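Local coordinates for hypothetical protein, IPT/TIG domain protein (Bacteroides ovatus, PDB 4HW6) that is of unknown function but probably serves as an auxiliary carbohydrate- or nutrient-binding protein, pairing an IPT/TIG domain with a six-bladed beta-propeller, at residues Val50-Gly55 with Leu69-Pro74; Asp81-Val86 with Leu94-Cys99; Ile141-Phe146 with Gly336-Ile341; Cys360-His365 with Phe401-Ser406. One frame throughout, in Å; residues are numbered along the deposited sequence.

Interaction 1. Residues Val50-Gly55 with Leu69-Pro74; sequences VKVTIG and LLCICP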
loop_
_atom_site.group_PDB
_atom_site.type_symbol
_atom_site.label_atom_id
_atom_site.label_comp_id
_atom_site.label_asym_id
_atom_site.label_seq_id
_atom_site.Cartn_x
_atom_site.Cartn_y
_atom_site.Cartn_z
ATOM N N VAL A 50 -39.137 -9.496 0.142
ATOM C CA VAL A 50 -38.237 -9.242 -0.978
ATOM C C VAL A 50 -36.822 -8.955 -0.473
ATOM O O VAL A 50 -36.636 -8.240 0.517
ATOM C CB VAL A 50 -38.741 -8.089 -1.876
ATOM C CG1 VAL A 50 -38.639 -6.761 -1.157
ATOM C CG2 VAL A 50 -37.964 -8.054 -3.193
ATOM N N LYS A 51 -35.845 -9.545 -1.152
ATOM C CA LYS A 51 -34.436 -9.340 -0.859
ATOM C C LYS A 51 -33.786 -8.775 -2.108
ATOM O O LYS A 51 -34.064 -9.233 -3.228
ATOM C CB LYS A 51 -33.772 -10.672 -0.489
ATOM C CG LYS A 51 -34.339 -11.355 0.754
ATOM C CD LYS A 51 -33.569 -10.988 2.015
ATOM C CE LYS A 51 -33.830 -11.973 3.151
ATOM N NZ LYS A 51 -33.326 -13.346 2.850
ATOM N N VAL A 52 -32.937 -7.766 -1.927
ATOM C CA VAL A 52 -32.186 -7.184 -3.020
ATOM C C VAL A 52 -30.692 -7.216 -2.659
ATOM O O VAL A 52 -30.323 -6.894 -1.539
ATOM C CB VAL A 52 -32.625 -5.723 -3.295
ATOM C CG1 VAL A 52 -31.805 -5.113 -4.427
ATOM C CG2 VAL A 52 -34.106 -5.680 -3.663
ATOM N N THR A 53 -29.854 -7.636 -3.600
ATOM C CA THR A 53 -28.419 -7.472 -3.473
ATOM C C THR A 53 -27.900 -6.722 -4.691
ATOM O O THR A 53 -28.406 -6.891 -5.812
ATOM C CB THR A 53 -27.682 -8.824 -3.326
ATOM O OG1 THR A 53 -27.908 -9.642 -4.486
ATOM C CG2 THR A 53 -28.155 -9.555 -2.083
ATOM N N ILE A 54 -26.899 -5.882 -4.449
ATOM C CA ILE A 54 -26.166 -5.169 -5.490
ATOM C C ILE A 54 -24.700 -5.541 -5.333
ATOM O O ILE A 54 -24.094 -5.352 -4.263
ATOM C CB ILE A 54 -26.383 -3.647 -5.415
ATOM C CG1 ILE A 54 -27.886 -3.337 -5.439
ATOM C CG2 ILE A 54 -25.647 -2.945 -6.550
ATOM C CD1 ILE A 54 -28.215 -1.863 -5.628
ATOM N N GLY A 55 -24.145 -6.141 -6.382
ATOM C CA GLY A 55 -22.798 -6.673 -6.332
ATOM C C GLY A 55 -22.596 -7.743 -5.264
ATOM O O GLY A 55 -21.488 -7.938 -4.802
ATOM N N LEU A 69 -39.377 -1.428 -6.950
ATOM C CA LEU A 69 -39.019 -1.365 -5.538
ATOM C C LEU A 69 -37.985 -0.260 -5.377
ATOM O O LEU A 69 -37.307 0.111 -6.342
ATOM C CB LEU A 69 -38.498 -2.723 -5.026
ATOM C CG LEU A 69 -37.208 -3.309 -5.618
ATOM C CD1 LEU A 69 -35.983 -2.609 -5.016
ATOM C CD2 LEU A 69 -37.114 -4.815 -5.352
ATOM N N LEU A 70 -37.927 0.291 -4.169
ATOM C CA LEU A 70 -36.959 1.299 -3.794
ATOM C C LEU A 70 -36.009 0.686 -2.779
ATOM O O LEU A 70 -36.451 0.126 -1.767
ATOM C CB LEU A 70 -37.667 2.507 -3.172
ATOM C CG LEU A 70 -36.811 3.672 -2.650
ATOM C CD1 LEU A 70 -36.083 4.365 -3.791
ATOM C CD2 LEU A 70 -37.662 4.675 -1.882
ATOM N N CYS A 71 -34.709 0.792 -3.042
ATOM C CA CYS A 71 -33.713 0.262 -2.125
ATOM C C CYS A 71 -32.540 1.240 -1.987
ATOM O O CYS A 71 -32.489 2.276 -2.667
ATOM C CB CYS A 71 -33.251 -1.132 -2.581
ATOM S SG CYS A 71 -32.229 -1.089 -4.062
ATOM N N ILE A 72 -31.645 0.931 -1.058
ATOM C CA ILE A 72 -30.482 1.760 -0.774
ATOM C C ILE A 72 -29.221 1.003 -1.155
ATOM O O ILE A 72 -28.971 -0.116 -0.668
ATOM C CB ILE A 72 -30.438 2.139 0.722
ATOM C CG1 ILE A 72 -31.682 2.944 1.103
ATOM C CG2 ILE A 72 -29.183 2.939 1.070
ATOM C CD1 ILE A 72 -31.724 3.284 2.582
ATOM N N CYS A 73 -28.417 1.602 -2.026
ATOM C CA CYS A 73 -27.174 0.982 -2.473
ATOM C C CYS A 73 -26.213 0.761 -1.294
ATOM O O CYS A 73 -25.941 1.692 -0.535
ATOM C CB CYS A 73 -26.478 1.870 -3.508
ATOM S SG CYS A 73 -25.028 1.076 -4.223
ATOM N N PRO A 74 -25.695 -0.470 -1.144
ATOM C CA PRO A 74 -24.762 -0.780 -0.067
ATOM C C PRO A 74 -23.333 -0.389 -0.438
ATOM O O PRO A 74 -23.055 -0.110 -1.604
ATOM C CB PRO A 74 -24.859 -2.303 0.016
ATOM C CG PRO A 74 -25.041 -2.707 -1.400
ATOM C CD PRO A 74 -25.959 -1.659 -1.982
#
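Leu69 and Val52 make the tightest contact here, meeting tip to tip with Leu69 CD2 3.6 Å from Val52 CG2. The same Leu69 CD2 also lies 4.0 Å from Val50 CG2, where the two side chains cross obliquely, so one leucine methyl is shared by two valines. Val52 divides its branches: CG2, beside its own backbone N, goes to the leucine, while CG1, anti to that N (chi1 179°), lies 4.1 Å from Cys71 SG. Farther along, Ile54 sends CD1 to within 4.4 Å of Cys71 SG, and its CB sits 4.0 Å from Pro74 CD. Every one of these contacts is apolar, and no hydrogen bond crosses between the segments. The backbones explain why: the strand axes approach only to 8.7 Å and cross at -50°, a spacing filled by side chains that meet between the strands rather than by backbone pairing. Such face-to-face packing is that of the beta-sandwich core expected of an IPT/TIG domain of the E-set, immunoglobulin-like class. Val61 of strand 57-64, which follows 50-54 and leads into 68-72, packs on both valines. Strand 82-87 pairs with the other edge of 50-54 and brings Val84 against Val50 and Leu69, while strand 35-41 flanks 68-72, and Phe103 covers Ile54 and Cys73 from a loop.

Interaction 2. Residues Asp81-Val86 with Leu94-Cys99; sequences DVKVSV and LKSGVC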
loop_
_atom_site.group_PDB
_atom_site.type_symbol
_atom_site.label_atom_id
_atom_site.label_comp_id
_atom_site.label_asym_id
_atom_site.label_seq_id
_atom_site.Cartn_x
_atom_site.Cartn_y
_atom_site.Cartn_z
ATOM N N ASP A 81 -23.961 -6.415 -10.057
ATOM C CA ASP A 81 -25.156 -7.182 -10.450
ATOM C C ASP A 81 -26.317 -6.836 -9.518
ATOM O O ASP A 81 -26.139 -6.776 -8.309
ATOM C CB ASP A 81 -24.922 -8.694 -10.415
ATOM C CG ASP A 81 -23.749 -9.122 -11.255
ATOM O OD1 ASP A 81 -23.967 -9.586 -12.397
ATOM O OD2 ASP A 81 -22.602 -8.981 -10.774
ATOM N N VAL A 82 -27.491 -6.608 -10.095
ATOM C CA VAL A 82 -28.682 -6.251 -9.342
ATOM C C VAL A 82 -29.591 -7.477 -9.370
ATOM O O VAL A 82 -30.070 -7.877 -10.437
ATOM C CB VAL A 82 -29.363 -5.020 -9.961
ATOM C CG1 VAL A 82 -30.709 -4.734 -9.300
ATOM C CG2 VAL A 82 -28.437 -3.808 -9.887
ATOM N N LYS A 83 -29.782 -8.085 -8.198
ATOM C CA LYS A 83 -30.541 -9.323 -8.036
ATOM C C LYS A 83 -31.694 -9.080 -7.068
ATOM O O LYS A 83 -31.501 -8.533 -5.979
ATOM C CB LYS A 83 -29.640 -10.442 -7.493
ATOM C CG LYS A 83 -30.299 -11.803 -7.311
ATOM C CD LYS A 83 -29.265 -12.851 -6.930
ATOM C CE LYS A 83 -29.906 -14.198 -6.625
ATOM N NZ LYS A 83 -28.906 -15.256 -6.297
ATOM N N VAL A 84 -32.885 -9.501 -7.472
ATOM C CA VAL A 84 -34.084 -9.381 -6.653
ATOM C C VAL A 84 -34.631 -10.779 -6.421
ATOM O O VAL A 84 -34.818 -11.546 -7.375
ATOM C CB VAL A 84 -35.157 -8.523 -7.350
ATOM C CG1 VAL A 84 -36.442 -8.480 -6.523
ATOM C CG2 VAL A 84 -34.619 -7.112 -7.601
ATOM N N SER A 85 -34.891 -11.091 -5.158
ATOM C CA SER A 85 -35.424 -12.384 -4.747
ATOM C C SER A 85 -36.678 -12.195 -3.910
ATOM O O SER A 85 -36.794 -11.218 -3.154
ATOM C CB SER A 85 -34.384 -13.123 -3.903
ATOM O OG SER A 85 -33.203 -13.388 -4.649
ATOM N N VAL A 86 -37.601 -13.146 -4.011
ATOM C CA VAL A 86 -38.776 -13.174 -3.140
ATOM C C VAL A 86 -38.744 -14.485 -2.360
ATOM O O VAL A 86 -38.514 -15.546 -2.941
ATOM C CB VAL A 86 -40.089 -13.019 -3.939
ATOM C CG1 VAL A 86 -41.293 -13.399 -3.091
ATOM C CG2 VAL A 86 -40.225 -11.587 -4.447
ATOM N N LEU A 94 -38.143 -18.365 -3.222
ATOM C CA LEU A 94 -39.082 -18.920 -4.192
ATOM C C LEU A 94 -38.603 -18.656 -5.617
ATOM O O LEU A 94 -38.604 -19.560 -6.461
ATOM C CB LEU A 94 -40.466 -18.305 -3.977
ATOM C CG LEU A 94 -41.189 -18.821 -2.732
ATOM C CD1 LEU A 94 -42.395 -17.947 -2.423
ATOM C CD2 LEU A 94 -41.589 -20.277 -2.927
ATOM N N LYS A 95 -38.213 -17.404 -5.878
ATOM C CA LYS A 95 -37.725 -16.978 -7.188
ATOM C C LYS A 95 -36.664 -15.895 -7.023
ATOM O O LYS A 95 -36.631 -15.185 -6.022
ATOM C CB LYS A 95 -38.854 -16.376 -8.039
ATOM C CG LYS A 95 -40.006 -17.280 -8.404
ATOM C CD LYS A 95 -39.660 -18.255 -9.509
ATOM C CE LYS A 95 -40.870 -19.092 -9.868
ATOM N NZ LYS A 95 -40.609 -19.928 -11.064
ATOM N N SER A 96 -35.826 -15.754 -8.039
ATOM C CA SER A 96 -34.936 -14.626 -8.137
ATOM C C SER A 96 -34.698 -14.298 -9.598
ATOM O O SER A 96 -34.819 -15.151 -10.470
ATOM C CB SER A 96 -33.605 -14.918 -7.448
ATOM O OG SER A 96 -32.901 -15.926 -8.147
ATOM N N GLY A 97 -34.368 -13.043 -9.845
ATOM C CA GLY A 97 -33.986 -12.573 -11.167
ATOM C C GLY A 97 -32.818 -11.620 -11.023
ATOM O O GLY A 97 -32.610 -11.042 -9.953
ATOM N N VAL A 98 -32.036 -11.496 -12.092
ATOM C CA VAL A 98 -30.922 -10.551 -12.138
ATOM C C VAL A 98 -31.045 -9.718 -13.414
ATOM O O VAL A 98 -31.417 -10.226 -14.471
ATOM C CB VAL A 98 -29.543 -11.253 -12.120
ATOM C CG1 VAL A 98 -28.432 -10.250 -11.817
ATOM C CG2 VAL A 98 -29.516 -12.379 -11.094
ATOM N N CYS A 99 -30.763 -8.431 -13.289
ATOM C CA CYS A 99 -30.769 -7.517 -14.414
ATOM C C CYS A 99 -29.611 -7.825 -15.368
ATOM O O CYS A 99 -28.549 -8.266 -14.931
ATOM C CB CYS A 99 -30.643 -6.086 -13.891
ATOM S SG CYS A 99 -31.035 -4.832 -15.111
HETATM O O HOH W 1 -27.364 -6.835 -12.906
HETATM O O HOH W 2 -30.639 -17.301 -6.503
#
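Val86 O is gripped by two backbone N-H groups, those of Leu94 at 2.9 Å and of Lys95 at 3.5 Å, the second bond weak. Two consecutive residues thus face one, which defines a classic beta bulge; Val86 N closes the pair by donating to Lys95 O. Past the bulge the antiparallel hairpin of strands 82-87 and 93-98 is regular. Val84 and Gly97 form a hydrogen-bonded pair, in which Val84 N to Gly97 O and Gly97 N to Val84 O are both 2.9 Å, and Cys99 N reaches Val82 O nearly along the C=O axis. Beyond that last bond, a water accepts from Val82 N and donates to Cys99 O, extending the ladder by one bridge. On the face that carries Lys83, Ser85, Ser96 and Val98, the lysine runs fully extended (chi1 -178°), its CG 3.9 Å from Val98 CG2. Its NZ donates to a water 2.7 Å away, which also bonds Ser96 OG at 3.1 Å. The other face holds Val84 and Val86, packed on Val22 and on Phe14 and Ile20 respectively; Lys95 starts on this face but leads off to a salt bridge with Glu19. Strand 93-98 is an outermost strand of its sheet within the chain. The chemistry is therefore two-sided: backbone bonds hold the strands together, one face joins the apolar core, and the other uses a water to link an ammonium group to a hydroxyl.

Interaction 3. Residues Ile141-Phe146 with Gly336-Ile341; sequences IWRMMF and GPNQGI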
loop_
_atom_site.group_PDB
_atom_site.type_symbol
_atom_site.label_atom_id
_atom_site.label_comp_id
_atom_site.label_asym_id
_atom_site.label_seq_id
_atom_site.Cartn_x
_atom_site.Cartn_y
_atom_site.Cartn_z
ATOM N N ILE A 141 7.850 4.158 12.099
ATOM C CA ILE A 141 7.462 3.224 11.048
ATOM C C ILE A 141 8.311 3.550 9.796
ATOM O O ILE A 141 7.876 4.249 8.886
ATOM C CB ILE A 141 5.944 3.297 10.760
ATOM C CG1 ILE A 141 5.109 3.282 12.052
ATOM C CG2 ILE A 141 5.533 2.108 9.891
ATOM C CD1 ILE A 141 3.678 3.782 11.845
ATOM N N TRP A 142 9.534 3.040 9.767
ATOM C CA TRP A 142 10.568 3.601 8.919
ATOM C C TRP A 142 10.557 3.012 7.502
ATOM O O TRP A 142 10.574 3.750 6.520
ATOM C CB TRP A 142 11.940 3.427 9.605
ATOM C CG TRP A 142 13.087 3.919 8.786
ATOM C CD1 TRP A 142 14.075 3.156 8.250
ATOM C CD2 TRP A 142 13.354 5.263 8.400
ATOM N NE1 TRP A 142 14.943 3.943 7.538
ATOM C CE2 TRP A 142 14.524 5.243 7.605
ATOM C CE3 TRP A 142 12.732 6.485 8.652
ATOM C CZ2 TRP A 142 15.080 6.397 7.071
ATOM C CZ3 TRP A 142 13.288 7.637 8.113
ATOM C CH2 TRP A 142 14.437 7.580 7.318
ATOM N N ARG A 143 10.588 1.689 7.395
ATOM C CA ARG A 143 10.484 0.994 6.108
ATOM C C ARG A 143 9.678 -0.285 6.303
ATOM O O ARG A 143 9.974 -1.071 7.216
ATOM C CB ARG A 143 11.853 0.589 5.554
ATOM C CG ARG A 143 12.817 1.725 5.274
ATOM C CD ARG A 143 12.395 2.546 4.069
ATOM N NE ARG A 143 13.358 3.627 3.790
ATOM C CZ ARG A 143 13.235 4.909 4.139
ATOM N NH1 ARG A 143 12.205 5.349 4.838
ATOM N NH2 ARG A 143 14.175 5.778 3.775
HETATM N N MSE A 144 8.684 -0.501 5.436
HETATM C CA MSE A 144 7.796 -1.667 5.485
HETATM C C MSE A 144 8.087 -2.675 4.395
HETATM O O MSE A 144 8.540 -2.316 3.294
HETATM C CB MSE A 144 6.337 -1.249 5.218
HETATM C CG MSE A 144 5.700 -0.481 6.248
HETATM SE SE MSE A 144 3.948 0.096 5.539
HETATM C CE MSE A 144 3.348 0.741 7.255
HETATM N N MSE A 145 7.775 -3.937 4.689
HETATM C CA MSE A 145 7.857 -4.991 3.674
HETATM C C MSE A 145 6.970 -6.183 4.050
HETATM O O MSE A 145 7.028 -6.698 5.169
HETATM C CB MSE A 145 9.319 -5.417 3.585
HETATM C CG MSE A 145 9.637 -6.539 2.696
HETATM SE SE MSE A 145 9.816 -6.026 0.851
HETATM C CE MSE A 145 10.157 -4.130 0.960
ATOM N N PHE A 146 6.142 -6.635 3.104
ATOM C CA PHE A 146 5.447 -7.897 3.263
ATOM C C PHE A 146 6.439 -9.055 3.063
ATOM O O PHE A 146 7.320 -8.992 2.192
ATOM C CB PHE A 146 4.298 -8.036 2.235
ATOM C CG PHE A 146 3.001 -7.404 2.662
ATOM C CD1 PHE A 146 2.195 -8.039 3.583
ATOM C CD2 PHE A 146 2.552 -6.223 2.090
ATOM C CE1 PHE A 146 0.989 -7.486 3.979
ATOM C CE2 PHE A 146 1.336 -5.674 2.477
ATOM C CZ PHE A 146 0.566 -6.305 3.420
ATOM N N GLY A 336 11.875 15.320 0.845
ATOM C CA GLY A 336 12.120 14.144 1.666
ATOM C C GLY A 336 11.450 12.880 1.212
ATOM O O GLY A 336 10.800 12.200 2.011
ATOM N N PRO A 337 11.643 12.510 -0.067
ATOM C CA PRO A 337 11.059 11.262 -0.534
ATOM C C PRO A 337 11.705 10.112 0.228
ATOM O O PRO A 337 12.928 10.054 0.343
ATOM C CB PRO A 337 11.448 11.222 -2.003
ATOM C CG PRO A 337 12.704 12.035 -2.102
ATOM C CD PRO A 337 12.470 13.144 -1.090
ATOM N N ASN A 338 10.891 9.231 0.781
ATOM C CA ASN A 338 11.364 8.156 1.617
ATOM C C ASN A 338 11.125 6.804 0.951
ATOM O O ASN A 338 11.814 6.528 -0.037
ATOM C CB ASN A 338 10.869 8.296 3.061
ATOM C CG ASN A 338 11.905 9.003 3.936
ATOM O OD1 ASN A 338 12.665 8.343 4.645
ATOM N ND2 ASN A 338 11.999 10.342 3.824
ATOM N N GLN A 339 10.203 5.968 1.423
ATOM C CA GLN A 339 10.003 4.687 0.777
ATOM C C GLN A 339 9.093 4.826 -0.439
ATOM O O GLN A 339 8.206 5.685 -0.472
ATOM C CB GLN A 339 9.409 3.667 1.749
ATOM C CG GLN A 339 9.364 2.277 1.178
ATOM C CD GLN A 339 9.045 1.200 2.208
ATOM O OE1 GLN A 339 8.462 1.476 3.256
ATOM N NE2 GLN A 339 9.424 -0.053 1.893
ATOM N N GLY A 340 9.387 4.043 -1.463
ATOM C CA GLY A 340 8.476 3.850 -2.565
ATOM C C GLY A 340 8.291 2.416 -2.980
ATOM O O GLY A 340 9.143 1.577 -2.732
ATOM N N ILE A 341 7.181 2.155 -3.668
ATOM C CA ILE A 341 6.856 0.825 -4.158
ATOM C C ILE A 341 6.227 0.895 -5.536
ATOM O O ILE A 341 5.601 1.881 -5.904
ATOM C CB ILE A 341 5.871 0.097 -3.225
ATOM C CG1 ILE A 341 4.594 0.953 -3.005
ATOM C CG2 ILE A 341 6.556 -0.231 -1.901
ATOM C CD1 ILE A 341 3.478 0.185 -2.337
#
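The inner edges of two beta-propeller blades meet here: strand 143-146 is the edge strand of one blade and 337-344 that of another, and between them comes the blade containing strand 404-410. The two segments run nearly parallel, at 11°, but their axes stay 8.0 Å apart, so side chains make the link. Arg143 takes hold of Asn338 end-on, its NH1 at 3.0 Å and its NH2 at 3.1 Å from the single atom Asn338 OD1. NH1 uses an in-plane lone pair, whereas NH2 comes from above the amide plane. A bend at chi2 (-71°) turns the guanidinium back so that NH1 also donates to Trp142 O and sits 3.6 Å above the centre of the Trp142 ring. Asn338 is steadied by its ND2, which donates to Gly336 O. An alanine in place of Arg143 removes both donors to Asn338 OD1 and the group over the Trp142 ring, which would probably loosen the tie between the blades. Gln339 offers its amide to the backbone of Met144, a selenomethionine: OE1, which also accepts from Ile407 N, takes a nearly straight bond (174°) from Met144 N, and NE2 donates to a lone pair of Met144 O at 2.8 Å.

Interaction 4. Residues Cys360-His365 with Phe401-Ser406; sequences CDRDSH and FNHPTS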
loop_
_atom_site.group_PDB
_atom_site.type_symbol
_atom_site.label_atom_id
_atom_site.label_comp_id
_atom_site.label_asym_id
_atom_site.label_seq_id
_atom_site.Cartn_x
_atom_site.Cartn_y
_atom_site.Cartn_z
ATOM N N CYS A 360 6.247 7.851 -0.414
ATOM C CA CYS A 360 5.974 8.806 0.643
ATOM C C CYS A 360 6.961 9.974 0.555
ATOM O O CYS A 360 8.166 9.768 0.505
ATOM C CB CYS A 360 6.107 8.122 1.990
ATOM S SG CYS A 360 4.724 6.998 2.259
ATOM N N ASP A 361 6.425 11.183 0.492
ATOM C CA ASP A 361 7.223 12.400 0.409
ATOM C C ASP A 361 7.089 12.972 1.816
ATOM O O ASP A 361 6.136 13.667 2.126
ATOM C CB ASP A 361 6.654 13.302 -0.684
ATOM C CG ASP A 361 7.693 14.241 -1.317
ATOM O OD1 ASP A 361 8.861 13.831 -1.542
ATOM O OD2 ASP A 361 7.307 15.391 -1.633
ATOM N N ARG A 362 8.034 12.611 2.678
ATOM C CA ARG A 362 7.899 12.802 4.098
ATOM C C ARG A 362 7.687 14.249 4.499
ATOM O O ARG A 362 6.826 14.560 5.352
ATOM C CB ARG A 362 9.123 12.210 4.801
ATOM C CG ARG A 362 9.126 12.341 6.310
ATOM C CD ARG A 362 10.374 11.713 6.888
ATOM N NE ARG A 362 10.606 12.102 8.287
ATOM C CZ ARG A 362 10.485 11.316 9.367
ATOM N NH1 ARG A 362 10.061 10.054 9.308
ATOM N NH2 ARG A 362 10.786 11.823 10.561
ATOM N N ASP A 363 8.429 15.149 3.886
ATOM C CA ASP A 363 8.419 16.543 4.326
ATOM C C ASP A 363 7.449 17.460 3.604
ATOM O O ASP A 363 7.220 18.569 4.063
ATOM C CB ASP A 363 9.851 17.092 4.355
ATOM C CG ASP A 363 10.735 16.318 5.326
ATOM O OD1 ASP A 363 10.334 16.107 6.472
ATOM O OD2 ASP A 363 11.814 15.862 4.935
ATOM N N SER A 364 6.816 16.974 2.528
ATOM C CA SER A 364 5.621 17.611 1.993
ATOM C C SER A 364 4.343 16.988 2.556
ATOM O O SER A 364 3.244 17.491 2.292
ATOM C CB SER A 364 5.580 17.559 0.464
ATOM O OG SER A 364 5.358 16.240 0.019
ATOM N N HIS A 365 4.508 15.909 3.331
ATOM C CA HIS A 365 3.423 15.192 4.022
ATOM C C HIS A 365 2.415 14.580 3.053
ATOM O O HIS A 365 1.190 14.585 3.298
ATOM C CB HIS A 365 2.748 16.082 5.061
ATOM C CG HIS A 365 3.725 16.759 5.974
ATOM N ND1 HIS A 365 4.255 16.132 7.085
ATOM C CD2 HIS A 365 4.246 18.009 5.955
ATOM C CE1 HIS A 365 5.074 16.965 7.698
ATOM N NE2 HIS A 365 5.121 18.097 7.014
ATOM N N PHE A 401 -1.462 13.932 6.765
ATOM C CA PHE A 401 -0.464 13.068 7.343
ATOM C C PHE A 401 0.547 13.942 8.076
ATOM O O PHE A 401 0.573 15.161 7.922
ATOM C CB PHE A 401 0.331 12.343 6.268
ATOM C CG PHE A 401 -0.498 11.429 5.382
ATOM C CD1 PHE A 401 -0.870 10.171 5.818
ATOM C CD2 PHE A 401 -0.848 11.823 4.103
ATOM C CE1 PHE A 401 -1.609 9.319 4.996
ATOM C CE2 PHE A 401 -1.578 10.978 3.281
ATOM C CZ PHE A 401 -1.958 9.726 3.734
ATOM N N ASN A 402 1.443 13.294 8.794
ATOM C CA ASN A 402 2.543 14.018 9.469
ATOM C C ASN A 402 3.776 13.146 9.398
ATOM O O ASN A 402 3.944 12.215 10.207
ATOM C CB ASN A 402 2.190 14.351 10.928
ATOM C CG ASN A 402 3.159 15.322 11.562
ATOM O OD1 ASN A 402 4.221 15.619 10.986
ATOM N ND2 ASN A 402 2.786 15.863 12.742
ATOM N N HIS A 403 4.612 13.451 8.417
ATOM C CA HIS A 403 5.811 12.673 8.088
ATOM C C HIS A 403 5.494 11.243 7.655
ATOM O O HIS A 403 5.987 10.257 8.219
ATOM C CB HIS A 403 6.822 12.749 9.231
ATOM C CG HIS A 403 7.403 14.105 9.398
ATOM N ND1 HIS A 403 7.719 14.632 10.629
ATOM C CD2 HIS A 403 7.744 15.048 8.486
ATOM C CE1 HIS A 403 8.219 15.850 10.466
ATOM N NE2 HIS A 403 8.259 16.120 9.174
ATOM N N PRO A 404 4.666 11.116 6.610
ATOM C CA PRO A 404 4.492 9.796 6.054
ATOM C C PRO A 404 5.813 9.317 5.483
ATOM O O PRO A 404 6.448 10.062 4.740
ATOM C CB PRO A 404 3.466 10.018 4.943
ATOM C CG PRO A 404 3.605 11.436 4.544
ATOM C CD PRO A 404 4.104 12.172 5.755
ATOM N N THR A 405 6.216 8.086 5.782
ATOM C CA THR A 405 7.566 7.638 5.508
ATOM C C THR A 405 7.653 6.293 4.797
ATOM O O THR A 405 8.377 6.146 3.823
ATOM C CB THR A 405 8.360 7.587 6.827
ATOM O OG1 THR A 405 8.342 8.895 7.420
ATOM C CG2 THR A 405 9.798 7.161 6.609
ATOM N N SER A 406 6.906 5.319 5.278
ATOM C CA SER A 406 6.914 3.990 4.756
ATOM C C SER A 406 5.599 3.683 4.040
ATOM O O SER A 406 4.550 4.311 4.301
ATOM C CB SER A 406 7.188 3.005 5.908
ATOM O OG SER A 406 6.195 3.113 6.918
HETATM O O HOH W 3 -0.733 15.918 4.680
#
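The guanidinium of Arg362 lies flat on the imidazole of His403, planes only 6° apart and centres 4.6 Å from each other, with His403 CB over the middle of the guanidinium face. At the guanidinium edge stands Thr405: NH1 of Arg362 donates to Thr405 OG1 at 2.8 Å, and that hydroxyl in turn donates a hydrogen bond to His403 O. The His403 ring has Arg362 O at its edge, 3.3 Å from CD2, and Asn402 OD1 over one face. The ring of His365 has Arg362 O 3.4 Å above one face, while at its edge His403 N donates to ND1 at 3.0 Å, nearly straight (167°). Since ND1 accepts, His365 is likely to be neutral with its proton on NE2. In the propeller these residues join two successive blades: 360-365 ends one strand and turns toward strand 366-370, and 401-406 leads into 404-410, an edge strand of the blade that also takes in strand 109-115 from much earlier in the chain, the ring closure of a propeller. An alanine in place of Arg362 takes away the group stacked on His403 and the N-H held by Thr405 OG1, and would probably let that ring and hydroxyl settle less firmly. His403 ND1 is hydrogen-bonded to Asp422, just past strand 415-420. Beside His365, Pro404 CD packs 3.5 Å from His365 CA. Pro404 O is buried with no hydrogen-bond partner; a CA-H contact from Arg362 CA reaches it at 3.2 Å. A water accepts from Phe401 N and donates to His365 O at 2.7 Å.

Overall arrangement
The four contacts form two pairs, one in each domain. Interactions 1 and 2 have centres 10 Å apart and share the IPT/TIG sheet, where strands 50-54 and 82-87 are neighbours: Lys51 N lies 2.8 Å from Ser85 O, and Val50 CG2 packs on Val84 CG1. Interactions 3 and 4 are likewise 10 Å apart between centres, in the propeller, joined where Asn338 N lies 2.8 Å from Cys360 O and Ile141 O the same distance from Ser406 OG. Neither contact of the first pair touches either of the second: the nearest atoms of interactions 1 and 3 are about 24 Å apart, their centres 41 Å. All four are structural packing within their domains.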